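Local coordinates for Low molecular weight protein-tyrosine-phosphatase PtpA (Staphylococcus aureus, PDB 3ROF) that dephosphorylates phosphotyrosine in proteins and probably acts as a secreted effector that counteracts host defences and aids survival inside macrophages, at residues M22-I26 and V135-L140; N50-P55 and M73-L77; M90-V95 and L109-L113. One frame throughout, in Å; residues are numbered along the deposited sequence.

Contact 1. Residues M22-I26 and V135-L140; sequences MAEAI and VYDMVL
Ile26 and Val139 meet tip to tip on the buried side of this helix pair, with Ile26 CD1 3.7 Å from Val139 CG1. That same valine methyl also lies against Ile26 CG2, because CG1 is set anti to the backbone N (chi1 177°) and points across the gap. The other branch, Val139 CG2, faces Ala23 CB at 4.1 Å where the backbones come nearest, consistent with the small alanine side chain. Met22, also buried, runs out extended and then bends at chi3 (-61°). The bend brings CE to 3.8 Å from Val135 CG1, while SD packs against the backbone at Tyr136 N (3.5 Å) and lies at the edge of the tyrosine ring, near its plane.

The helices are 19-33, which starts at Arg19, the arginine of the family's phosphate-binding P-loop, and 132-153, the last helix. They pack on one face of the parallel sheet, crossing at -48° with the axes of these short segments 10.1 Å apart. Val135 also lies beside the side chain of Arg19, an active-site residue by similarity.

Toward solvent the contact thins out. Ile26 CD1 still touches Tyr136 CD1 at 3.8 Å, but this tyrosine is partly exposed and stacks with His66. Exposed Leu140 adds a single methyl at the margin: CD1 lies 4.1 Å from Ile26 CG2 and 3.6 Å above the Tyr136 ring plane, near the rim.

Contact 2. Residues N50-P55 and M73-L77; sequences NLGEPP and MISEL
All four hydrogen bonds of this contact involve Ser75, its hydroxyl working in both directions between Asn50 and Glu53. OG donates to Asn50 O at 2.8 Å, in the carbonyl plane and on a lone pair, and accepts from Glu53 N at 3.0 Å. With chi1 at 61° it sits between its own N and carbonyl carbon, which aims it into the turn formed by residues 50-53. Two backbone bonds flank it: Gly52 N to Ser75 O, 2.9 Å and fairly straight (161°), and Ser75 N to Glu53 O, 2.8 Å but bent to 137°. Glu53 O also receives a CA-H...O contact from Ile74 CA at 3.2 Å.

Van der Waals contacts lie around these bonds. Ile74 packs against the bare backbone of Gly52, with CB 3.6 Å from Gly52 C, and farther along Leu51 CD2 crosses to Leu77 CB at 4.0 Å. At the opposite end the Pro55 ring rests its CD on Met73 O.

The loops that precede and follow helix 57-65 in sequence are thus joined. Pro55 and Met73 lean on Pro21 of helix 19-33, while Glu76 makes backbone bonds with Gly45 of strand 39-45 and its N-H donates to Asn16 OD1 of the phosphate-binding loop.

Contact 3. Residues M90-V95 and L109-L113; sequences MDQSNV and LFKLL
Met90, just past the end of strand 86-89, crosses Leu112 obliquely, its SD 4.0 Å from Leu112 CD2; the chain bends at chi2 (-68°) to bring the sulfur round. Its carbonyl O takes a hydrogen bond from a water that in turn accepts from Leu113 N at 3.0 Å. Asp91 is the N-cap of the helix, and its OD2 makes a salt bridge with Arg19, an active-site residue by similarity, so the helix start is tied to the catalytic site. Gln92 OE1 accepts from Lys111 NZ at 2.7 Å, the ammonium slightly tilted from the amide plane; Asp122 gives that ammonium a second partner. Ser93 OG donates to Asp91 OD1, which also accepts from Asn94 N at 2.9 Å, nearly along its C-O axis. Asn94 OD1 takes Asp91 N in return, completing a capping box. The extended lysine chain runs across Val95, CG2 meeting Lys111 CG at 3.8 Å, the two side chains at about a right angle. Val95 CG1 meets Leu109 CD2 at 4.1 Å.

The whole belongs to a beta-alpha-beta crossover: strand 86-89, helix 92-101, then edge strand 108-111. Leu112, beyond that strand, packs on Val139 of helix 132-153.

How the contacts relate
Contact 1 joins helix 19-33 to the last helix, and contacts 2 and 3 both fall, one after the other, between its two segments. The centres of contacts 1 and 3 are about 14 Å apart and they touch: Ala23 meets Met90, and Met138 meets Leu113, linking the helix pair to the residues just beyond strands 86-89 and 108-111. Contact 2 has its centre about 17 Å from that of contact 1 and meets it through Met73 against Glu24 and Ala25, but stays clear of contact 3, about 11 Å off at the nearest atoms. All three lie near the loop of Cys13 and Arg19, active-site residues by similarity: the side chains of Val135, Met90 and Asp91 come within about 4 Å of theirs, contact 2 staying farther off.

Contact 1. Residues M22-I26 and V135-L140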
ATOM      1  N   MET A  22       3.031   6.043  -1.864  1.00  3.86           N
ATOM      2  CA  MET A  22       2.509   6.392  -3.161  1.00  4.39           C
ATOM      3  C   MET A  22       1.177   5.673  -3.427  1.00  3.82           C
ATOM      4  O   MET A  22       0.191   6.272  -3.879  1.00  4.49           O
ATOM      5  CB  MET A  22       3.517   6.060  -4.278  1.00  4.43           C
ATOM      6  CG  MET A  22       3.125   6.719  -5.549  1.00  4.79           C
ATOM      7  SD  MET A  22       4.007   6.161  -7.027  1.00  5.62           S
ATOM      8  CE  MET A  22       5.700   6.577  -6.631  1.00  7.18           C
ATOM      9  N   ALA A  23       1.167   4.363  -3.165  1.00  3.76           N
ATOM     10  CA  ALA A  23      -0.023   3.575  -3.357  1.00  4.17           C
ATOM     11  C   ALA A  23      -1.182   4.057  -2.467  1.00  3.95           C
ATOM     12  O   ALA A  23      -2.316   4.135  -2.905  1.00  4.20           O
ATOM     13  CB  ALA A  23       0.261   2.099  -3.126  1.00  3.97           C
ATOM     14  N   GLU A  24      -0.873   4.351  -1.185  1.00  3.75           N
ATOM     15  CA  GLU A  24      -1.896   4.815  -0.268  1.00  4.14           C
ATOM     16  C   GLU A  24      -2.554   6.063  -0.811  1.00  4.57           C
ATOM     17  O   GLU A  24      -3.783   6.186  -0.809  1.00  4.19           O
ATOM     18  CB  GLU A  24      -1.286   5.096   1.111  1.00  4.87           C
ATOM     19  CG  GLU A  24      -2.230   5.776   2.050  1.00  5.62           C
ATOM     20  CD  GLU A  24      -1.644   6.190   3.381  1.00  5.92           C
ATOM     21  OE1 GLU A  24      -0.477   5.913   3.690  1.00  8.50           O
ATOM     22  OE2 GLU A  24      -2.398   6.882   4.128  1.00  8.10           O
ATOM     23  N   ALA A  25      -1.741   7.047  -1.219  1.00  4.17           N
ATOM     24  CA  ALA A  25      -2.295   8.318  -1.660  1.00  5.11           C
ATOM     25  C   ALA A  25      -3.135   8.147  -2.936  1.00  4.44           C
ATOM     26  O   ALA A  25      -4.201   8.739  -3.070  1.00  4.96           O
ATOM     27  CB  ALA A  25      -1.173   9.303  -1.889  1.00  6.56           C
ATOM     28  N   ILE A  26      -2.625   7.368  -3.886  1.00  4.57           N
ATOM     29  CA  ILE A  26      -3.361   7.140  -5.127  1.00  4.58           C
ATOM     30  C   ILE A  26      -4.700   6.450  -4.821  1.00  4.45           C
ATOM     31  O   ILE A  26      -5.737   6.823  -5.327  1.00  4.78           O
ATOM     32  CB  ILE A  26      -2.519   6.313  -6.126  1.00  4.99           C
ATOM     33  CG1 ILE A  26      -1.312   7.105  -6.601  1.00  5.40           C
ATOM     34  CG2 ILE A  26      -3.397   5.809  -7.278  1.00  5.69           C
ATOM     35  CD1 ILE A  26      -0.272   6.273  -7.293  1.00  6.39           C
ATOM     36  N   VAL A 135       6.900   3.028 -10.681  1.00  5.90           N
ATOM     37  CA  VAL A 135       6.072   2.619  -9.547  1.00  5.83           C
ATOM     38  C   VAL A 135       4.656   3.161  -9.697  1.00  5.70           C
ATOM     39  O   VAL A 135       3.665   2.447  -9.495  1.00  5.46           O
ATOM     40  CB  VAL A 135       6.724   3.041  -8.215  1.00  6.92           C
ATOM     41  CG1 VAL A 135       5.761   2.776  -7.064  1.00  6.09           C
ATOM     42  CG2 VAL A 135       8.064   2.320  -8.017  1.00  7.11           C
ATOM     43  N   TYR A 136       4.561   4.438 -10.050  1.00  5.59           N
ATOM     44  CA  TYR A 136       3.263   5.066 -10.312  1.00  5.78           C
ATOM     45  C   TYR A 136       2.493   4.264 -11.347  1.00  5.05           C
ATOM     46  O   TYR A 136       1.316   3.945 -11.147  1.00  5.66           O
ATOM     47  CB  TYR A 136       3.505   6.505 -10.778  1.00  6.45           C
ATOM     48  CG  TYR A 136       2.262   7.264 -11.159  1.00  6.66           C
ATOM     49  CD1 TYR A 136       1.475   7.878 -10.206  1.00  7.72           C
ATOM     50  CD2 TYR A 136       1.893   7.365 -12.481  1.00  8.10           C
ATOM     51  CE1 TYR A 136       0.330   8.588 -10.566  1.00  8.96           C
ATOM     52  CE2 TYR A 136       0.755   8.052 -12.868  1.00 10.55           C
ATOM     53  CZ  TYR A 136      -0.008   8.670 -11.911  1.00 10.85           C
ATOM     54  OH  TYR A 136      -1.131   9.370 -12.318  1.00 14.66           O
ATOM     55  N   ASP A 137       3.125   3.923 -12.469  1.00  5.89           N
ATOM     56  CA  ASP A 137       2.455   3.178 -13.518  1.00  5.74           C
ATOM     57  C   ASP A 137       1.983   1.816 -12.989  1.00  6.69           C
ATOM     58  O   ASP A 137       0.886   1.369 -13.318  1.00  5.87           O
ATOM     59  CB  ASP A 137       3.374   2.982 -14.721  1.00  8.24           C
ATOM     60  CG  ASP A 137       3.697   4.255 -15.452  1.00 11.38           C
ATOM     61  OD1 ASP A 137       3.070   5.282 -15.254  1.00 11.42           O
ATOM     62  OD2 ASP A 137       4.631   4.210 -16.295  1.00 15.80           O
ATOM     63  N   MET A 138       2.800   1.163 -12.153  1.00  5.97           N
ATOM     64  CA  MET A 138       2.414  -0.120 -11.577  1.00  6.06           C
ATOM     65  C   MET A 138       1.206   0.023 -10.672  1.00  5.02           C
ATOM     66  O   MET A 138       0.255  -0.783 -10.748  1.00  5.38           O
ATOM     67  CB  MET A 138       3.588  -0.735 -10.816  1.00  5.71           C
ATOM     68  CG  MET A 138       4.568  -1.395 -11.765  1.00  7.38           C
ATOM     69  SD  MET A 138       6.039  -1.947 -10.881  1.00  7.63           S
ATOM     70  CE  MET A 138       6.748  -3.084 -12.088  1.00 12.55           C
ATOM     71  N   VAL A 139       1.177   1.042  -9.811  1.00  4.93           N
ATOM     72  CA  VAL A 139      -0.008   1.243  -8.979  1.00  5.80           C
ATOM     73  C   VAL A 139      -1.248   1.516  -9.825  1.00  5.48           C
ATOM     74  O   VAL A 139      -2.303   0.923  -9.591  1.00  5.56           O
ATOM     75  CB  VAL A 139       0.208   2.420  -7.988  1.00  5.69           C
ATOM     76  CG1 VAL A 139      -1.078   2.665  -7.187  1.00  7.04           C
ATOM     77  CG2 VAL A 139       1.350   2.109  -7.041  1.00  6.44           C
ATOM     78  N   LEU A 140      -1.126   2.356 -10.848  1.00  5.31           N
ATOM     79  CA  LEU A 140      -2.287   2.627 -11.696  1.00  5.57           C
ATOM     80  C   LEU A 140      -2.773   1.359 -12.382  1.00  6.10           C
ATOM     81  O   LEU A 140      -3.974   1.186 -12.619  1.00  8.61           O
ATOM     82  CB  LEU A 140      -1.981   3.708 -12.737  1.00  6.81           C
ATOM     83  CG  LEU A 140      -2.473   5.089 -12.338  1.00  7.71           C
ATOM     84  CD1 LEU A 140      -1.844   5.580 -11.043  1.00  8.11           C
ATOM     85  CD2 LEU A 140      -2.210   6.045 -13.484  1.00 11.92           C
TER

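Contact 2. Residues N50-P55 and M73-L77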
ATOM      1  N   ASN A  50      13.431   5.639  10.994  1.00  8.22           N
ATOM      2  CA  ASN A  50      12.987   6.965  11.397  1.00  8.69           C
ATOM      3  C   ASN A  50      11.467   7.042  11.168  1.00  6.63           C
ATOM      4  O   ASN A  50      10.985   7.114  10.028  1.00  9.86           O
ATOM      5  CB  ASN A  50      13.682   8.045  10.607  1.00 10.17           C
ATOM      6  CG  ASN A  50      15.127   8.161  10.966  1.00 11.21           C
ATOM      7  OD1 ASN A  50      15.549   7.824  12.065  1.00 12.02           O
ATOM      8  ND2 ASN A  50      15.905   8.666  10.039  1.00 16.15           N
ATOM      9  N   LEU A  51      10.726   7.030  12.270  1.00  7.45           N
ATOM     10  CA  LEU A  51       9.285   7.017  12.200  1.00  7.11           C
ATOM     11  C   LEU A  51       8.753   8.438  12.136  1.00  6.97           C
ATOM     12  O   LEU A  51       9.355   9.377  12.683  1.00 10.20           O
ATOM     13  CB  LEU A  51       8.710   6.271  13.409  1.00  8.36           C
ATOM     14  CG  LEU A  51       9.227   4.830  13.562  1.00  9.66           C
ATOM     15  CD1 LEU A  51       8.584   4.175  14.809  1.00 11.63           C
ATOM     16  CD2 LEU A  51       8.969   4.028  12.302  1.00 13.34           C
ATOM     17  N   GLY A  52       7.619   8.622  11.485  1.00  7.42           N
ATOM     18  CA  GLY A  52       6.988   9.917  11.461  1.00  8.26           C
ATOM     19  C   GLY A  52       7.526  10.835  10.390  1.00  7.84           C
ATOM     20  O   GLY A  52       7.297  12.040  10.474  1.00  9.53           O
ATOM     21  N   GLU A  53       8.228  10.299   9.406  1.00  7.09           N
ATOM     22  CA  GLU A  53       8.820  11.073   8.314  1.00  7.39           C
ATOM     23  C   GLU A  53       7.916  11.126   7.095  1.00  6.78           C
ATOM     24  O   GLU A  53       7.200  10.165   6.802  1.00  5.92           O
ATOM     25  CB  GLU A  53      10.163  10.453   7.923  1.00  9.74           C
ATOM     26  CG  GLU A  53      11.180  10.412   9.055  1.00 12.69           C
ATOM     27  CD  GLU A  53      11.654  11.776   9.509  1.00 12.60           C
ATOM     28  OE1 GLU A  53      11.639  12.711   8.707  1.00 16.33           O
ATOM     29  OE2 GLU A  53      12.057  11.892  10.681  1.00 19.43           O
ATOM     30  N   PRO A  54       7.961  12.230   6.350  1.00  6.12           N
ATOM     31  CA  PRO A  54       7.157  12.320   5.130  1.00  6.00           C
ATOM     32  C   PRO A  54       7.697  11.372   4.067  1.00  6.00           C
ATOM     33  O   PRO A  54       8.788  10.815   4.191  1.00  6.28           O
ATOM     34  CB  PRO A  54       7.298  13.791   4.727  1.00  7.11           C
ATOM     35  CG  PRO A  54       8.656  14.178   5.291  1.00  9.45           C
ATOM     36  CD  PRO A  54       8.846  13.390   6.546  1.00  8.64           C
ATOM     37  N   PRO A  55       6.930  11.208   2.982  1.00  5.69           N
ATOM     38  CA  PRO A  55       7.407  10.332   1.911  1.00  5.50           C
ATOM     39  C   PRO A  55       8.702  10.864   1.297  1.00  5.10           C
ATOM     40  O   PRO A  55       9.058  12.038   1.359  1.00  6.75           O
ATOM     41  CB  PRO A  55       6.237  10.356   0.899  1.00  5.72           C
ATOM     42  CG  PRO A  55       5.026  10.703   1.724  1.00  7.11           C
ATOM     43  CD  PRO A  55       5.571  11.706   2.724  1.00  6.29           C
ATOM     44  N   MET A  73       0.527  12.172   5.836  1.00  8.52           N
ATOM     45  CA  MET A  73       1.044  10.818   5.673  1.00  7.32           C
ATOM     46  C   MET A  73       2.519  10.771   6.080  1.00  7.16           C
ATOM     47  O   MET A  73       3.343  11.503   5.553  1.00  7.80           O
ATOM     48  CB  MET A  73       0.894  10.382   4.242  1.00  5.87           C
ATOM     49  CG  MET A  73      -0.550  10.094   3.847  1.00  6.79           C
ATOM     50  SD  MET A  73      -0.803   9.696   2.105  1.00  6.26           S
ATOM     51  CE  MET A  73       0.597   8.627   1.809  1.00  7.58           C
ATOM     52  N   ILE A  74       2.801   9.883   7.024  1.00  6.05           N
ATOM     53  CA  ILE A  74       4.132   9.764   7.610  1.00  7.08           C
ATOM     54  C   ILE A  74       4.494   8.288   7.814  1.00  5.34           C
ATOM     55  O   ILE A  74       3.639   7.398   7.872  1.00  6.03           O
ATOM     56  CB  ILE A  74       4.303  10.603   8.914  1.00  8.21           C
ATOM     57  CG1 ILE A  74       3.263  10.183   9.949  1.00 13.14           C
ATOM     58  CG2 ILE A  74       4.202  12.091   8.601  1.00 12.07           C
ATOM     59  CD1 ILE A  74       3.340  10.897  11.280  1.00 24.42           C
ATOM     60  N   SER A  75       5.783   8.045   7.972  1.00  5.70           N
ATOM     61  CA  SER A  75       6.276   6.677   8.056  1.00  5.91           C
ATOM     62  C   SER A  75       5.848   6.012   9.365  1.00  5.65           C
ATOM     63  O   SER A  75       5.897   6.600  10.431  1.00  6.51           O
ATOM     64  CB  SER A  75       7.780   6.643   7.875  1.00  6.48           C
ATOM     65  OG  SER A  75       8.407   7.396   8.889  1.00  6.44           O
ATOM     66  N   GLU A  76       5.408   4.761   9.209  1.00  5.70           N
ATOM     67  CA  GLU A  76       4.904   3.940  10.306  1.00  5.76           C
ATOM     68  C   GLU A  76       5.403   2.514  10.170  1.00  4.70           C
ATOM     69  O   GLU A  76       5.344   1.951   9.104  1.00  6.06           O
ATOM     70  CB  GLU A  76       3.380   3.923  10.282  1.00  6.08           C
ATOM     71  CG  GLU A  76       2.758   5.262  10.574  1.00  6.43           C
ATOM     72  CD  GLU A  76       1.261   5.272  10.284  1.00  9.96           C
ATOM     73  OE1 GLU A  76       0.467   4.933  11.211  1.00 12.99           O
ATOM     74  OE2 GLU A  76       0.862   5.570   9.119  1.00  9.64           O
ATOM     75  N   LEU A  77       5.893   1.969  11.264  1.00  6.13           N
ATOM     76  CA  LEU A  77       6.411   0.609  11.309  1.00  6.29           C
ATOM     77  C   LEU A  77       5.279  -0.389  11.260  1.00  5.60           C
ATOM     78  O   LEU A  77       4.250  -0.216  11.920  1.00  7.02           O
ATOM     79  CB  LEU A  77       7.185   0.413  12.612  1.00  7.18           C
ATOM     80  CG  LEU A  77       7.939  -0.892  12.789  1.00  6.64           C
ATOM     81  CD1 LEU A  77       9.062  -1.018  11.829  1.00  8.66           C
ATOM     82  CD2 LEU A  77       8.427  -1.027  14.216  1.00  9.96           C
TER

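Contact 3. Residues M90-V95 and L109-L113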
ATOM      1  N   MET A  90       4.448  -4.924  -1.578  1.00  5.34           N
ATOM      2  CA  MET A  90       5.059  -4.570  -2.847  1.00  5.38           C
ATOM      3  C   MET A  90       5.906  -5.666  -3.476  1.00  5.89           C
ATOM      4  O   MET A  90       5.841  -5.844  -4.705  1.00  6.68           O
ATOM      5  CB  MET A  90       5.860  -3.281  -2.684  1.00  5.20           C
ATOM      6  CG  MET A  90       4.985  -2.116  -2.245  1.00  6.41           C
ATOM      7  SD  MET A  90       3.836  -1.650  -3.559  1.00  6.48           S
ATOM      8  CE  MET A  90       2.613  -0.804  -2.610  1.00 13.07           C
ATOM      9  N   ASP A  91       6.706  -6.364  -2.686  1.00  6.10           N
ATOM     10  CA  ASP A  91       7.603  -7.362  -3.213  1.00  7.24           C
ATOM     11  C   ASP A  91       7.658  -8.574  -2.269  1.00  7.13           C
ATOM     12  O   ASP A  91       7.004  -8.612  -1.211  1.00  6.97           O
ATOM     13  CB  ASP A  91       8.999  -6.741  -3.516  1.00  6.69           C
ATOM     14  CG  ASP A  91       9.797  -6.348  -2.277  1.00  6.71           C
ATOM     15  OD1 ASP A  91       9.611  -6.986  -1.244  1.00  7.14           O
ATOM     16  OD2 ASP A  91      10.612  -5.387  -2.387  1.00  7.13           O
ATOM     17  N   GLN A  92       8.365  -9.612  -2.712  1.00  7.57           N
ATOM     18  CA  GLN A  92       8.389 -10.854  -1.965  1.00  9.63           C
ATOM     19  C   GLN A  92       9.003 -10.671  -0.596  1.00  7.64           C
ATOM     20  O   GLN A  92       8.561 -11.312   0.374  1.00  8.64           O
ATOM     21  CB  GLN A  92       9.174 -11.913  -2.720  1.00 12.53           C
ATOM     22  CG  GLN A  92       9.118 -13.274  -2.064  1.00 14.87           C
ATOM     23  CD  GLN A  92       7.685 -13.826  -1.985  1.00 20.02           C
ATOM     24  OE1 GLN A  92       6.922 -13.726  -2.946  1.00 28.91           O
ATOM     25  NE2 GLN A  92       7.325 -14.410  -0.844  1.00 22.41           N
ATOM     26  N   SER A  93      10.055  -9.853  -0.478  1.00  8.11           N
ATOM     27  CA  SER A  93      10.651  -9.651   0.845  1.00  7.35           C
ATOM     28  C   SER A  93       9.638  -9.046   1.797  1.00  6.15           C
ATOM     29  O   SER A  93       9.635  -9.360   2.979  1.00  6.74           O
ATOM     30  CB  SER A  93      11.920  -8.803   0.757  1.00  9.97           C
ATOM     31  OG  SER A  93      11.669  -7.420   0.468  1.00  9.55           O
ATOM     32  N   ASN A  94       8.787  -8.165   1.282  1.00  6.55           N
ATOM     33  CA  ASN A  94       7.760  -7.599   2.121  1.00  5.99           C
ATOM     34  C   ASN A  94       6.772  -8.675   2.636  1.00  6.39           C
ATOM     35  O   ASN A  94       6.440  -8.701   3.839  1.00  6.61           O
ATOM     36  CB  ASN A  94       6.957  -6.537   1.362  1.00  5.75           C
ATOM     37  CG  ASN A  94       7.763  -5.410   0.747  1.00  5.44           C
ATOM     38  OD1 ASN A  94       7.300  -4.865  -0.266  1.00  6.00           O
ATOM     39  ND2 ASN A  94       8.861  -4.988   1.356  1.00  5.49           N
ATOM     40  N   VAL A  95       6.322  -9.557   1.740  1.00  6.94           N
ATOM     41  CA  VAL A  95       5.439 -10.672   2.113  1.00  7.04           C
ATOM     42  C   VAL A  95       6.107 -11.492   3.215  1.00  7.88           C
ATOM     43  O   VAL A  95       5.523 -11.789   4.267  1.00  7.82           O
ATOM     44  CB  VAL A  95       5.120 -11.542   0.900  1.00  9.51           C
ATOM     45  CG1 VAL A  95       4.432 -12.844   1.355  1.00 10.16           C
ATOM     46  CG2 VAL A  95       4.240 -10.774  -0.089  1.00  8.83           C
ATOM     47  N   LEU A 109      -3.586 -11.288   2.597  1.00  8.75           N
ATOM     48  CA  LEU A 109      -2.293 -10.739   2.180  1.00  8.40           C
ATOM     49  C   LEU A 109      -2.060 -11.041   0.702  1.00  7.99           C
ATOM     50  O   LEU A 109      -2.110 -12.197   0.277  1.00 10.78           O
ATOM     51  CB  LEU A 109      -1.205 -11.375   3.040  1.00  9.49           C
ATOM     52  CG  LEU A 109       0.256 -11.023   2.726  1.00  9.87           C
ATOM     53  CD1 LEU A 109       0.528  -9.547   2.817  1.00  9.72           C
ATOM     54  CD2 LEU A 109       1.154 -11.788   3.647  1.00 13.73           C
ATOM     55  N   PHE A 110      -1.792  -9.995  -0.072  1.00  6.91           N
ATOM     56  CA  PHE A 110      -1.568 -10.074  -1.526  1.00  7.16           C
ATOM     57  C   PHE A 110      -0.330  -9.266  -1.853  1.00  6.61           C
ATOM     58  O   PHE A 110       0.065  -8.409  -1.074  1.00  8.12           O
ATOM     59  CB  PHE A 110      -2.723  -9.451  -2.291  1.00  8.47           C
ATOM     60  CG  PHE A 110      -4.015 -10.121  -2.072  1.00 11.08           C
ATOM     61  CD1 PHE A 110      -4.308 -11.291  -2.745  1.00 21.74           C
ATOM     62  CD2 PHE A 110      -4.994  -9.580  -1.274  1.00 12.64           C
ATOM     63  CE1 PHE A 110      -5.532 -11.924  -2.583  1.00 25.95           C
ATOM     64  CE2 PHE A 110      -6.242 -10.234  -1.104  1.00 15.07           C
ATOM     65  CZ  PHE A 110      -6.484 -11.386  -1.767  1.00 21.97           C
ATOM     66  N   LYS A 111       0.229  -9.476  -3.048  1.00  6.66           N
ATOM     67  CA  LYS A 111       1.130  -8.516  -3.680  1.00  6.72           C
ATOM     68  C   LYS A 111       0.320  -7.611  -4.592  1.00  6.31           C
ATOM     69  O   LYS A 111      -0.621  -8.044  -5.231  1.00  6.29           O
ATOM     70  CB  LYS A 111       2.209  -9.218  -4.488  1.00  7.30           C
ATOM     71  CG  LYS A 111       3.216  -9.941  -3.647  1.00 12.38           C
ATOM     72  CD  LYS A 111       4.290 -10.615  -4.607  1.00 17.80           C
ATOM     73  CE  LYS A 111       5.326 -11.438  -3.894  1.00 14.55           C
ATOM     74  NZ  LYS A 111       6.177 -12.032  -4.942  1.00 13.21           N
ATOM     75  N   LEU A 112       0.728  -6.341  -4.663  1.00  5.28           N
ATOM     76  CA  LEU A 112       0.073  -5.347  -5.499  1.00  5.79           C
ATOM     77  C   LEU A 112      -0.164  -5.866  -6.902  1.00  5.16           C
ATOM     78  O   LEU A 112      -1.267  -5.688  -7.472  1.00  5.54           O
ATOM     79  CB  LEU A 112       0.896  -4.085  -5.544  1.00  5.82           C
ATOM     80  CG  LEU A 112       0.311  -2.948  -6.402  1.00  6.03           C
ATOM     81  CD1 LEU A 112      -0.867  -2.310  -5.737  1.00  9.91           C
ATOM     82  CD2 LEU A 112       1.357  -1.893  -6.711  1.00 10.58           C
ATOM     83  N   LEU A 113       0.864  -6.451  -7.518  1.00  5.34           N
ATOM     84  CA  LEU A 113       0.782  -6.784  -8.943  1.00  5.73           C
ATOM     85  C   LEU A 113      -0.050  -8.037  -9.231  1.00  6.53           C
ATOM     86  O   LEU A 113      -0.257  -8.369 -10.403  1.00  7.07           O
ATOM     87  CB  LEU A 113       2.185  -6.826  -9.552  1.00  7.99           C
ATOM     88  CG  LEU A 113       2.860  -5.442  -9.603  1.00  6.77           C
ATOM     89  CD1 LEU A 113       4.293  -5.614 -10.112  1.00  9.77           C
ATOM     90  CD2 LEU A 113       2.119  -4.450 -10.505  1.00 10.64           C
TER
HETATM   91  O   HOH W   1       3.642  -6.604  -6.412  1.00  6.75           O